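Local coordinates for alkylhalidase CmlS (Streptomyces venezuelae, PDB 3I3L), which acts as a flavin-dependent halogenase in chloramphenicol biosynthesis, holding its FAD through a covalent flavin-aspartate bond, at residues A335-A340 against H356-R361; I342-I345 against D350-D353; A375-F380 against T434-G439; A381-P386 against K407-S412. All blocks are in the same frame, centred on the assembly; numbering follows the deposited sequence.

Interaction 1 (A335-A340 against H356-R361)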
loop_
_atom_site.group_PDB
_atom_site.type_symbol
_atom_site.label_atom_id
_atom_site.label_comp_id
_atom_site.label_asym_id
_atom_site.label_seq_id
_atom_site.Cartn_x
_atom_site.Cartn_y
_atom_site.Cartn_z
ATOM N N ALA A 335 10.139 -4.628 2.703
ATOM C CA ALA A 335 11.387 -5.368 2.457
ATOM C C ALA A 335 12.556 -4.412 2.547
ATOM O O ALA A 335 13.541 -4.693 3.239
ATOM C CB ALA A 335 11.352 -6.066 1.035
ATOM N N VAL A 336 12.419 -3.242 1.916
ATOM C CA VAL A 336 13.438 -2.195 2.004
ATOM C C VAL A 336 13.597 -1.740 3.425
ATOM O O VAL A 336 14.749 -1.534 3.887
ATOM C CB VAL A 336 13.095 -0.986 1.101
ATOM C CG1 VAL A 336 13.871 0.253 1.532
ATOM C CG2 VAL A 336 13.402 -1.321 -0.392
ATOM N N SER A 337 12.497 -1.591 4.148
ATOM C CA SER A 337 12.594 -1.125 5.562
ATOM C C SER A 337 13.226 -2.147 6.469
ATOM O O SER A 337 13.933 -1.810 7.424
ATOM C CB SER A 337 11.202 -0.770 6.122
ATOM O OG SER A 337 10.662 0.295 5.382
ATOM N N ALA A 338 12.919 -3.409 6.227
ATOM C CA ALA A 338 13.447 -4.467 7.099
ATOM C C ALA A 338 14.970 -4.588 6.865
ATOM O O ALA A 338 15.694 -4.793 7.801
ATOM C CB ALA A 338 12.795 -5.849 6.800
ATOM N N ALA A 339 15.395 -4.474 5.598
ATOM C CA ALA A 339 16.804 -4.413 5.243
ATOM C C ALA A 339 17.528 -3.246 5.992
ATOM O O ALA A 339 18.557 -3.451 6.635
ATOM C CB ALA A 339 16.941 -4.253 3.710
ATOM N N ALA A 340 16.987 -2.041 5.905
ATOM C CA ALA A 340 17.612 -0.896 6.518
ATOM C C ALA A 340 17.624 -1.092 8.012
ATOM O O ALA A 340 18.565 -0.662 8.697
ATOM C CB ALA A 340 16.848 0.379 6.131
ATOM N N HIS A 356 13.141 -1.734 16.151
ATOM C CA HIS A 356 12.021 -2.623 16.000
ATOM C C HIS A 356 10.700 -1.842 16.232
ATOM O O HIS A 356 9.734 -2.083 15.539
ATOM C CB HIS A 356 12.123 -3.754 17.014
ATOM C CG HIS A 356 12.905 -4.919 16.527
ATOM N ND1 HIS A 356 12.583 -5.593 15.370
ATOM C CD2 HIS A 356 13.944 -5.594 17.076
ATOM C CE1 HIS A 356 13.405 -6.615 15.205
ATOM N NE2 HIS A 356 14.271 -6.616 16.195
ATOM N N ALA A 357 10.679 -0.956 17.222
ATOM C CA ALA A 357 9.505 -0.162 17.483
ATOM C C ALA A 357 9.184 0.701 16.272
ATOM O O ALA A 357 8.037 0.876 15.960
ATOM C CB ALA A 357 9.661 0.693 18.791
ATOM N N TRP A 358 10.201 1.212 15.578
ATOM C CA TRP A 358 9.958 1.945 14.369
ATOM C C TRP A 358 9.387 1.027 13.238
ATOM O O TRP A 358 8.463 1.409 12.522
ATOM C CB TRP A 358 11.201 2.733 13.913
ATOM C CG TRP A 358 11.058 3.239 12.495
ATOM C CD1 TRP A 358 10.490 4.417 12.099
ATOM C CD2 TRP A 358 11.486 2.574 11.281
ATOM N NE1 TRP A 358 10.559 4.543 10.742
ATOM C CE2 TRP A 358 11.120 3.411 10.204
ATOM C CE3 TRP A 358 12.136 1.373 11.010
ATOM C CZ2 TRP A 358 11.378 3.075 8.875
ATOM C CZ3 TRP A 358 12.379 1.033 9.692
ATOM C CH2 TRP A 358 12.029 1.882 8.649
ATOM N N TYR A 359 9.962 -0.155 13.052
ATOM C CA TYR A 359 9.460 -1.052 11.998
ATOM C C TYR A 359 7.978 -1.441 12.288
ATOM O O TYR A 359 7.173 -1.443 11.389
ATOM C CB TYR A 359 10.352 -2.311 11.890
ATOM C CG TYR A 359 9.979 -3.222 10.720
ATOM C CD1 TYR A 359 10.405 -2.938 9.410
ATOM C CD2 TYR A 359 9.146 -4.311 10.921
ATOM C CE1 TYR A 359 10.004 -3.766 8.322
ATOM C CE2 TYR A 359 8.775 -5.148 9.891
ATOM C CZ TYR A 359 9.209 -4.878 8.592
ATOM O OH TYR A 359 8.804 -5.720 7.562
ATOM N N ASN A 360 7.652 -1.729 13.565
ATOM C CA ASN A 360 6.292 -2.137 13.935
ATOM C C ASN A 360 5.275 -1.004 13.762
ATOM O O ASN A 360 4.219 -1.192 13.150
ATOM C CB ASN A 360 6.224 -2.634 15.400
ATOM C CG ASN A 360 6.736 -4.032 15.558
ATOM O OD1 ASN A 360 5.941 -4.974 15.550
ATOM N ND2 ASN A 360 8.082 -4.189 15.705
ATOM N N ARG A 361 5.618 0.176 14.273
ATOM C CA ARG A 361 4.742 1.343 14.147
ATOM C C ARG A 361 4.471 1.683 12.689
ATOM O O ARG A 361 3.327 1.906 12.291
ATOM C CB ARG A 361 5.372 2.537 14.825
ATOM C CG ARG A 361 4.651 3.821 14.556
ATOM C CD ARG A 361 5.382 4.978 15.286
ATOM N NE ARG A 361 4.493 6.128 15.426
ATOM C CZ ARG A 361 4.656 7.285 14.801
ATOM N NH1 ARG A 361 5.677 7.428 13.966
ATOM N NH2 ARG A 361 3.791 8.296 15.016
#
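Ser337 and Tyr359 face each other where helix segments 335-340 and 356-361 run almost exactly antiparallel, their axes 10.6 Å apart and inclined at 173°. A spacing this wide leaves room for rings, and the division of labour is clear: small residues on one helix, two aromatics on the other. Both rings are sent across by the same first torsion, with CG anti to the backbone N in Trp358 (167°) and Tyr359 (-174°). The six-membered end of the indole meets Ser337, whose CB lies 3.8 Å from Trp358 CH2. The same CB also sits at the edge of the phenol ring, 3.9 Å from Tyr359 CE1, so the serine meets both aromatic side chains. Its OG turns back to Gln333 O, one turn earlier. Tyr359 CE1 presses on to the next residue, 3.6 Å from Ala338 N and 3.8 Å from Ala338 CB. The phenol OH continues past the helix to Leu312 O, at the end of strand 310-312 of the six-stranded sheet. A leucine in place of Tyr359 would probably leave Leu312 O without this donor and open a gap beside Ala338. Trp358, in turn, packs edge-to-face on His488 of strand 483-491. The result is an antiparallel helix pair, here built into the FAD-binding domain, with the tyrosine side chain about 10 Å from the bound cofactor.

Interaction 2 (I342-I345 against D350-D353)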
loop_
_atom_site.group_PDB
_atom_site.type_symbol
_atom_site.label_atom_id
_atom_site.label_comp_id
_atom_site.label_asym_id
_atom_site.label_seq_id
_atom_site.Cartn_x
_atom_site.Cartn_y
_atom_site.Cartn_z
ATOM N N ILE A 342 17.698 -3.998 9.723
ATOM C CA ILE A 342 18.728 -4.980 10.086
ATOM C C ILE A 342 20.144 -4.304 10.023
ATOM O O ILE A 342 20.977 -4.468 10.913
ATOM C CB ILE A 342 18.620 -6.187 9.183
ATOM C CG1 ILE A 342 17.386 -7.081 9.584
ATOM C CG2 ILE A 342 19.914 -7.090 9.331
ATOM C CD1 ILE A 342 17.060 -8.066 8.491
ATOM N N ASP A 343 20.376 -3.508 8.990
ATOM C CA ASP A 343 21.638 -2.774 8.885
ATOM C C ASP A 343 21.898 -1.854 10.064
ATOM O O ASP A 343 22.994 -1.826 10.634
ATOM C CB ASP A 343 21.683 -1.968 7.566
ATOM C CG ASP A 343 23.006 -1.234 7.387
ATOM O OD1 ASP A 343 24.077 -1.887 7.430
ATOM O OD2 ASP A 343 22.980 -0.010 7.241
ATOM N N ARG A 344 20.885 -1.091 10.456
ATOM C CA ARG A 344 21.043 -0.181 11.577
ATOM C C ARG A 344 21.318 -0.892 12.868
ATOM O O ARG A 344 22.112 -0.430 13.681
ATOM C CB ARG A 344 19.787 0.694 11.712
ATOM C CG ARG A 344 19.878 1.774 12.719
ATOM C CD ARG A 344 20.614 2.981 12.212
ATOM N NE ARG A 344 20.894 3.927 13.295
ATOM C CZ ARG A 344 21.604 5.056 13.170
ATOM N NH1 ARG A 344 22.064 5.448 11.998
ATOM N NH2 ARG A 344 21.830 5.804 14.245
ATOM N N ILE A 345 20.631 -1.999 13.121
ATOM C CA ILE A 345 20.828 -2.698 14.381
ATOM C C ILE A 345 22.224 -3.334 14.404
ATOM O O ILE A 345 22.836 -3.442 15.432
ATOM C CB ILE A 345 19.752 -3.802 14.606
ATOM C CG1 ILE A 345 18.354 -3.177 14.793
ATOM C CG2 ILE A 345 20.145 -4.711 15.821
ATOM C CD1 ILE A 345 17.196 -4.199 14.598
ATOM N N ASP A 350 22.795 -0.965 20.389
ATOM C CA ASP A 350 22.032 -0.313 21.458
ATOM C C ASP A 350 20.648 0.235 20.979
ATOM O O ASP A 350 19.840 0.645 21.786
ATOM C CB ASP A 350 22.853 0.871 22.073
ATOM C CG ASP A 350 23.386 1.810 21.016
ATOM O OD1 ASP A 350 23.985 1.351 20.021
ATOM O OD2 ASP A 350 23.231 3.035 21.164
ATOM N N GLU A 351 20.449 0.344 19.679
ATOM C CA GLU A 351 19.244 0.968 19.134
ATOM C C GLU A 351 18.216 -0.132 18.795
ATOM O O GLU A 351 17.201 0.150 18.174
ATOM C CB GLU A 351 19.604 1.767 17.855
ATOM C CG GLU A 351 20.405 3.074 18.135
ATOM C CD GLU A 351 20.723 3.845 16.881
ATOM O OE1 GLU A 351 19.947 3.748 15.905
ATOM O OE2 GLU A 351 21.783 4.528 16.826
ATOM N N LYS A 352 18.511 -1.379 19.172
ATOM C CA LYS A 352 17.691 -2.511 18.813
ATOM C C LYS A 352 16.212 -2.288 19.012
ATOM O O LYS A 352 15.438 -2.492 18.086
ATOM C CB LYS A 352 18.078 -3.760 19.575
ATOM C CG LYS A 352 17.070 -4.905 19.314
ATOM C CD LYS A 352 17.086 -5.954 20.440
ATOM C CE LYS A 352 16.129 -7.125 20.101
ATOM N NZ LYS A 352 16.125 -8.245 21.172
ATOM N N ASP A 353 15.835 -1.880 20.214
ATOM C CA ASP A 353 14.451 -1.714 20.601
ATOM C C ASP A 353 13.772 -0.615 19.821
ATOM O O ASP A 353 12.663 -0.792 19.305
ATOM C CB ASP A 353 14.333 -1.422 22.108
ATOM C CG ASP A 353 14.591 -2.693 22.975
ATOM O OD1 ASP A 353 14.442 -3.837 22.500
ATOM O OD2 ASP A 353 14.921 -2.545 24.163
#
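Arg344 leaves its helix with CG anti to the backbone N (chi1 -173°) and then bends at chi2 (81°), a kink that swings the guanidinium toward Glu351; the glutamate answers with a chain extended beyond CG. The two meet across the turn of a helical hairpin, where helix 327-347 ends and helix 352-382 begins within the FAD-binding domain, and Glu351 occupies the N-cap position of the second helix. This is a bidentate salt bridge of the side-on kind, in which NE and one terminal nitrogen each take a separate carboxylate oxygen. Arg344 NE donates to Glu351 OE1 at 2.8 Å, nearly straight at 166° and close to the guanidinium plane, while approaching the oxygen on its syn side but tilted out of the carboxylate plane. The second bond, Arg344 NH2 to Glu351 OE2 at 2.9 Å, uses the syn lone pair and is more bent. With two bonds holding it, the carboxylate has little freedom to rotate against the guanidinium. OE1 has a further partner in Tyr489 OH, tying the turn to strand 483-491, and the arginine's NH1 makes a weak bond to Leu498 O. The other half of the contact is apolar. Ile345 lies beside the start of the second helix and also packs on Phe179 and Phe311, while the Lys352 chain runs away from it to a salt bridge with Asp308. The backbones come nearest here, and Ile345 CG1 rests 4.1 Å from Lys352 CA.

Interaction 3 (A375-F380 against T434-G439)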
loop_
_atom_site.group_PDB
_atom_site.type_symbol
_atom_site.label_atom_id
_atom_site.label_comp_id
_atom_site.label_asym_id
_atom_site.label_seq_id
_atom_site.Cartn_x
_atom_site.Cartn_y
_atom_site.Cartn_z
ATOM N N ALA A 375 -12.794 1.118 4.244
ATOM C CA ALA A 375 -14.101 1.079 4.843
ATOM C C ALA A 375 -14.983 2.165 4.217
ATOM O O ALA A 375 -16.163 1.937 3.953
ATOM C CB ALA A 375 -13.975 1.294 6.400
ATOM N N SER A 376 -14.414 3.352 4.015
ATOM C CA SER A 376 -15.083 4.440 3.298
ATOM C C SER A 376 -15.531 4.027 1.906
ATOM O O SER A 376 -16.707 4.112 1.587
ATOM C CB SER A 376 -14.148 5.641 3.198
ATOM O OG SER A 376 -14.069 6.234 4.461
ATOM N N PHE A 377 -14.609 3.552 1.080
ATOM C CA PHE A 377 -14.986 3.104 -0.257
ATOM C C PHE A 377 -16.078 2.053 -0.274
ATOM O O PHE A 377 -17.040 2.198 -1.027
ATOM C CB PHE A 377 -13.807 2.668 -1.122
ATOM C CG PHE A 377 -13.066 3.801 -1.688
ATOM C CD1 PHE A 377 -12.067 4.444 -0.952
ATOM C CD2 PHE A 377 -13.367 4.256 -2.960
ATOM C CE1 PHE A 377 -11.373 5.538 -1.490
ATOM C CE2 PHE A 377 -12.681 5.331 -3.496
ATOM C CZ PHE A 377 -11.679 5.975 -2.748
ATOM N N TYR A 378 -15.954 1.006 0.551
ATOM C CA TYR A 378 -17.015 0.000 0.568
ATOM C C TYR A 378 -18.381 0.647 0.975
ATOM O O TYR A 378 -19.402 0.371 0.378
ATOM C CB TYR A 378 -16.681 -1.192 1.450
ATOM C CG TYR A 378 -15.762 -2.176 0.800
ATOM C CD1 TYR A 378 -16.017 -2.658 -0.454
ATOM C CD2 TYR A 378 -14.618 -2.623 1.429
ATOM C CE1 TYR A 378 -15.190 -3.580 -1.065
ATOM C CE2 TYR A 378 -13.758 -3.574 0.798
ATOM C CZ TYR A 378 -14.061 -4.008 -0.443
ATOM O OH TYR A 378 -13.243 -4.935 -1.109
ATOM N N THR A 379 -18.376 1.496 2.013
ATOM C CA THR A 379 -19.594 2.178 2.415
ATOM C C THR A 379 -20.266 2.983 1.267
ATOM O O THR A 379 -21.493 2.973 1.152
ATOM C CB THR A 379 -19.352 3.055 3.650
ATOM O OG1 THR A 379 -18.796 2.212 4.650
ATOM C CG2 THR A 379 -20.679 3.645 4.188
ATOM N N PHE A 380 -19.472 3.655 0.432
ATOM C CA PHE A 380 -20.033 4.440 -0.684
ATOM C C PHE A 380 -20.715 3.566 -1.682
ATOM O O PHE A 380 -21.801 3.922 -2.193
ATOM C CB PHE A 380 -18.963 5.261 -1.441
ATOM C CG PHE A 380 -18.299 6.282 -0.589
ATOM C CD1 PHE A 380 -19.011 6.900 0.449
ATOM C CD2 PHE A 380 -16.967 6.634 -0.800
ATOM C CE1 PHE A 380 -18.389 7.845 1.268
ATOM C CE2 PHE A 380 -16.348 7.604 0.003
ATOM C CZ PHE A 380 -17.055 8.201 1.034
ATOM N N THR A 434 -13.108 12.786 -1.433
ATOM C CA THR A 434 -12.312 13.722 -2.137
ATOM C C THR A 434 -11.778 13.098 -3.406
ATOM O O THR A 434 -11.995 13.655 -4.486
ATOM C CB THR A 434 -11.200 14.283 -1.248
ATOM O OG1 THR A 434 -11.797 15.106 -0.227
ATOM C CG2 THR A 434 -10.247 15.148 -2.058
ATOM N N MET A 435 -11.107 11.946 -3.268
ATOM C CA MET A 435 -10.536 11.227 -4.374
ATOM C C MET A 435 -11.558 10.991 -5.471
ATOM O O MET A 435 -11.267 11.251 -6.605
ATOM C CB MET A 435 -9.930 9.896 -3.931
ATOM C CG MET A 435 -8.522 10.006 -3.314
ATOM S SD MET A 435 -7.658 8.370 -3.144
ATOM C CE MET A 435 -8.641 7.396 -4.222
ATOM N N ILE A 436 -12.754 10.533 -5.101
ATOM C CA ILE A 436 -13.792 10.165 -6.038
ATOM C C ILE A 436 -14.237 11.376 -6.829
ATOM O O ILE A 436 -14.359 11.296 -8.052
ATOM C CB ILE A 436 -15.012 9.467 -5.359
ATOM C CG1 ILE A 436 -14.625 8.080 -4.789
ATOM C CG2 ILE A 436 -16.232 9.338 -6.322
ATOM C CD1 ILE A 436 -15.785 7.334 -4.018
ATOM N N ALA A 437 -14.495 12.476 -6.132
ATOM C CA ALA A 437 -14.865 13.756 -6.772
ATOM C C ALA A 437 -13.807 14.237 -7.748
ATOM O O ALA A 437 -14.118 14.556 -8.899
ATOM C CB ALA A 437 -15.116 14.849 -5.714
ATOM N N ILE A 438 -12.557 14.311 -7.314
ATOM C CA ILE A 438 -11.485 14.715 -8.219
ATOM C C ILE A 438 -11.445 13.793 -9.449
ATOM O O ILE A 438 -11.328 14.273 -10.592
ATOM C CB ILE A 438 -10.150 14.704 -7.489
ATOM C CG1 ILE A 438 -10.134 15.758 -6.386
ATOM C CG2 ILE A 438 -9.002 14.946 -8.441
ATOM C CD1 ILE A 438 -8.772 15.798 -5.694
ATOM N N GLY A 439 -11.586 12.478 -9.251
ATOM C CA GLY A 439 -11.477 11.577 -10.347
ATOM C C GLY A 439 -12.719 11.323 -11.175
ATOM O O GLY A 439 -12.704 10.527 -12.122
#
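A crossed pair of helices brings Phe377 and Phe380 of the long helix 352-382 against Met435 and Ile436 of helix 430-439, an apolar helix-helix interface formed between residues more than fifty positions apart in sequence. The segment axes are inclined at 62° and stay 12.1 Å apart, so the backbones do not touch and long side chains span the distance. Phe377 and Phe380, three residues apart, project from neighbouring turns, and Ile436 enters between them. Its chain is extended, with CG1 anti to the carbonyl carbon (chi1 -67°), which carries CD1 forward to both rings. Ile436 CG1 lies 3.6 Å from Phe377 CE2 as the two side chains slide past each other in opposite directions. Met435 meets the same phenylalanine farther out, the two side chains crossing at about a right angle, with Met435 CE 3.7 Å from Phe377 CZ. An alanine at Phe377 would probably deprive Met435 CE of its neighbour here and leave one side of Ile436 without packing. Beyond this pair, Phe377 stacks edge-to-face on Phe324, and Ala432 of helix 430-439 extends the same apolar surface to both phenylalanines. The Phe380 ring is further backed by its own helix, with Ser376 O lying 3.4 Å above one face and displaced toward the rim. On the side facing the second helix, the methyl end of Ile436 approaches obliquely, CD1 reaching 3.5 Å from Phe380 CD2.

Interaction 4 (A381-P386 against K407-S412)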
loop_
_atom_site.group_PDB
_atom_site.type_symbol
_atom_site.label_atom_id
_atom_site.label_comp_id
_atom_site.label_asym_id
_atom_site.label_seq_id
_atom_site.Cartn_x
_atom_site.Cartn_y
_atom_site.Cartn_z
ATOM N N ALA A 381 -20.107 2.429 -1.987
ATOM C CA ALA A 381 -20.770 1.510 -2.927
ATOM C C ALA A 381 -22.019 0.859 -2.332
ATOM O O ALA A 381 -22.929 0.480 -3.075
ATOM C CB ALA A 381 -19.841 0.441 -3.413
ATOM N N SER A 382 -22.048 0.731 -1.009
ATOM C CA SER A 382 -23.137 0.031 -0.341
ATOM C C SER A 382 -24.481 0.800 -0.458
ATOM O O SER A 382 -25.548 0.191 -0.340
ATOM C CB SER A 382 -22.814 -0.276 1.118
ATOM O OG SER A 382 -22.835 0.924 1.886
ATOM N N PHE A 383 -24.408 2.103 -0.720
ATOM C CA PHE A 383 -25.608 2.917 -0.913
ATOM C C PHE A 383 -26.359 2.559 -2.188
ATOM O O PHE A 383 -27.583 2.728 -2.267
ATOM C CB PHE A 383 -25.248 4.402 -0.904
ATOM C CG PHE A 383 -24.808 4.882 0.455
ATOM C CD1 PHE A 383 -25.630 4.681 1.568
ATOM C CD2 PHE A 383 -23.591 5.513 0.626
ATOM C CE1 PHE A 383 -25.241 5.115 2.846
ATOM C CE2 PHE A 383 -23.188 5.928 1.920
ATOM C CZ PHE A 383 -24.007 5.728 3.013
ATOM N N THR A 384 -25.652 2.035 -3.188
ATOM C CA THR A 384 -26.320 1.678 -4.414
ATOM C C THR A 384 -26.213 0.205 -4.750
ATOM O O THR A 384 -26.764 -0.233 -5.763
ATOM C CB THR A 384 -25.873 2.513 -5.590
ATOM O OG1 THR A 384 -24.465 2.365 -5.754
ATOM C CG2 THR A 384 -26.251 4.015 -5.335
ATOM N N GLU A 385 -25.542 -0.568 -3.904
ATOM C CA GLU A 385 -25.538 -2.019 -4.132
ATOM C C GLU A 385 -26.509 -2.683 -3.135
ATOM O O GLU A 385 -26.791 -2.113 -2.098
ATOM C CB GLU A 385 -24.097 -2.605 -4.009
ATOM C CG GLU A 385 -23.160 -2.210 -5.147
ATOM C CD GLU A 385 -23.487 -2.872 -6.489
ATOM O OE1 GLU A 385 -24.341 -3.798 -6.563
ATOM O OE2 GLU A 385 -22.893 -2.458 -7.523
ATOM N N PRO A 386 -27.019 -3.885 -3.453
ATOM C CA PRO A 386 -28.034 -4.507 -2.609
ATOM C C PRO A 386 -27.485 -4.895 -1.228
ATOM O O PRO A 386 -26.241 -4.842 -0.965
ATOM C CB PRO A 386 -28.424 -5.788 -3.392
ATOM C CG PRO A 386 -27.450 -5.877 -4.579
ATOM C CD PRO A 386 -26.938 -4.516 -4.789
ATOM N N LYS A 407 -26.249 9.131 3.859
ATOM C CA LYS A 407 -26.777 9.713 2.572
ATOM C C LYS A 407 -26.957 11.276 2.671
ATOM O O LYS A 407 -28.045 11.860 2.445
ATOM C CB LYS A 407 -27.995 8.988 1.981
ATOM C CG LYS A 407 -28.532 9.682 0.687
ATOM C CD LYS A 407 -30.052 9.359 0.332
ATOM C CE LYS A 407 -31.042 9.658 1.499
ATOM N NZ LYS A 407 -32.227 8.734 1.474
ATOM N N LYS A 408 -25.871 11.876 3.187
ATOM C CA LYS A 408 -25.271 13.133 2.763
ATOM C C LYS A 408 -24.502 12.769 1.510
ATOM O O LYS A 408 -23.952 13.629 0.828
ATOM C CB LYS A 408 -24.239 13.566 3.821
ATOM C CG LYS A 408 -22.936 14.245 3.310
ATOM C CD LYS A 408 -21.813 13.250 2.961
ATOM C CE LYS A 408 -20.443 13.947 3.042
ATOM N NZ LYS A 408 -19.331 13.022 2.555
ATOM N N TRP A 409 -24.393 11.466 1.248
ATOM C CA TRP A 409 -23.643 11.008 0.096
ATOM C C TRP A 409 -24.417 11.264 -1.202
ATOM O O TRP A 409 -23.802 11.586 -2.221
ATOM C CB TRP A 409 -23.250 9.535 0.261
ATOM C CG TRP A 409 -22.810 8.897 -1.005
ATOM C CD1 TRP A 409 -21.524 8.788 -1.484
ATOM C CD2 TRP A 409 -23.655 8.288 -1.984
ATOM N NE1 TRP A 409 -21.525 8.134 -2.697
ATOM C CE2 TRP A 409 -22.821 7.818 -3.025
ATOM C CE3 TRP A 409 -25.044 8.098 -2.086
ATOM C CZ2 TRP A 409 -23.327 7.170 -4.141
ATOM C CZ3 TRP A 409 -25.548 7.460 -3.209
ATOM C CH2 TRP A 409 -24.688 7.003 -4.217
ATOM N N PHE A 410 -25.750 11.133 -1.133
ATOM C CA PHE A 410 -26.681 11.294 -2.257
ATOM C C PHE A 410 -26.402 12.514 -3.125
ATOM O O PHE A 410 -26.908 12.616 -4.258
ATOM N N GLU A 411 -25.547 13.411 -2.622
ATOM C CA GLU A 411 -25.342 14.729 -3.245
ATOM C C GLU A 411 -23.888 15.276 -3.243
ATOM O O GLU A 411 -23.626 16.434 -2.863
ATOM C CB GLU A 411 -26.341 15.744 -2.629
ATOM C CG GLU A 411 -26.624 15.525 -1.132
ATOM C CD GLU A 411 -25.448 15.953 -0.225
ATOM O OE1 GLU A 411 -24.290 15.539 -0.481
ATOM O OE2 GLU A 411 -25.683 16.697 0.768
ATOM N N SER A 412 -22.959 14.438 -3.689
ATOM C CA SER A 412 -21.603 14.870 -3.974
ATOM C C SER A 412 -21.513 15.285 -5.478
ATOM O O SER A 412 -20.439 15.244 -6.121
ATOM C CB SER A 412 -20.622 13.745 -3.601
ATOM O OG SER A 412 -21.046 13.048 -2.419
#
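Phe383 and Trp409 form the tight part of this contact, which is otherwise a surface meeting of the end of helix 352-382 and the residues after it with the loop segment 407-412. Their rings are nearly parallel, with planes at 26°, but they are slid apart: the phenyl centroid and that of the indole five-membered ring are 5.2 Å from each other, so there is little overlap. Closer approaches come from single atoms. Phe383 CD2 lies over one face of the indole, 3.8 Å from Trp409 CD2, and Phe383 CB makes a CH-pi contact 4.1 Å from the centroid of the six-membered ring. The indole is brought into this position by CG standing anti to the backbone N (chi1 164°). Thr384 completes the grip at the far end of the ring, where CG2 is 3.6 Å from Trp409 CH2; its hydroxyl turns to Gln100 N instead. On the loose side, Lys407 is exposed and its chain leads away, offering Phe383 little beyond its backbone, with Phe383 CZ 4.2 Å from Lys407 N. Past the tryptophan the segment runs into exposed Glu411 and Ser412. Trp409 also meets Phe380 with planes about 15° apart, so the indole lies among aromatic side chains at the end of the long helix. Phe380, Phe383 and Trp409 make a small aromatic cluster at the surface, joining the C-terminal end of helix 352-382 to the loop that follows helix 400-406.

In the fold
From the N terminus, helix 327-347 comes first and helix 352-382 folds back against it. Interaction 2 closes the short turn between them, and interaction 1 closes the larger loop around it, so interaction 2 is nested within interaction 1; the two touch through Ile345 and His356. Helix 352-382 then runs to the opposite side of the chain's centre, where interaction 3, its centre about 30 Å from that of interaction 1, joins it to helix 430-439. Inside that loop nests interaction 4, which ties the helix end to the segment after helix 400-406, touching interaction 3 through Phe380 and Trp409. One long helix thus links both pairs in series.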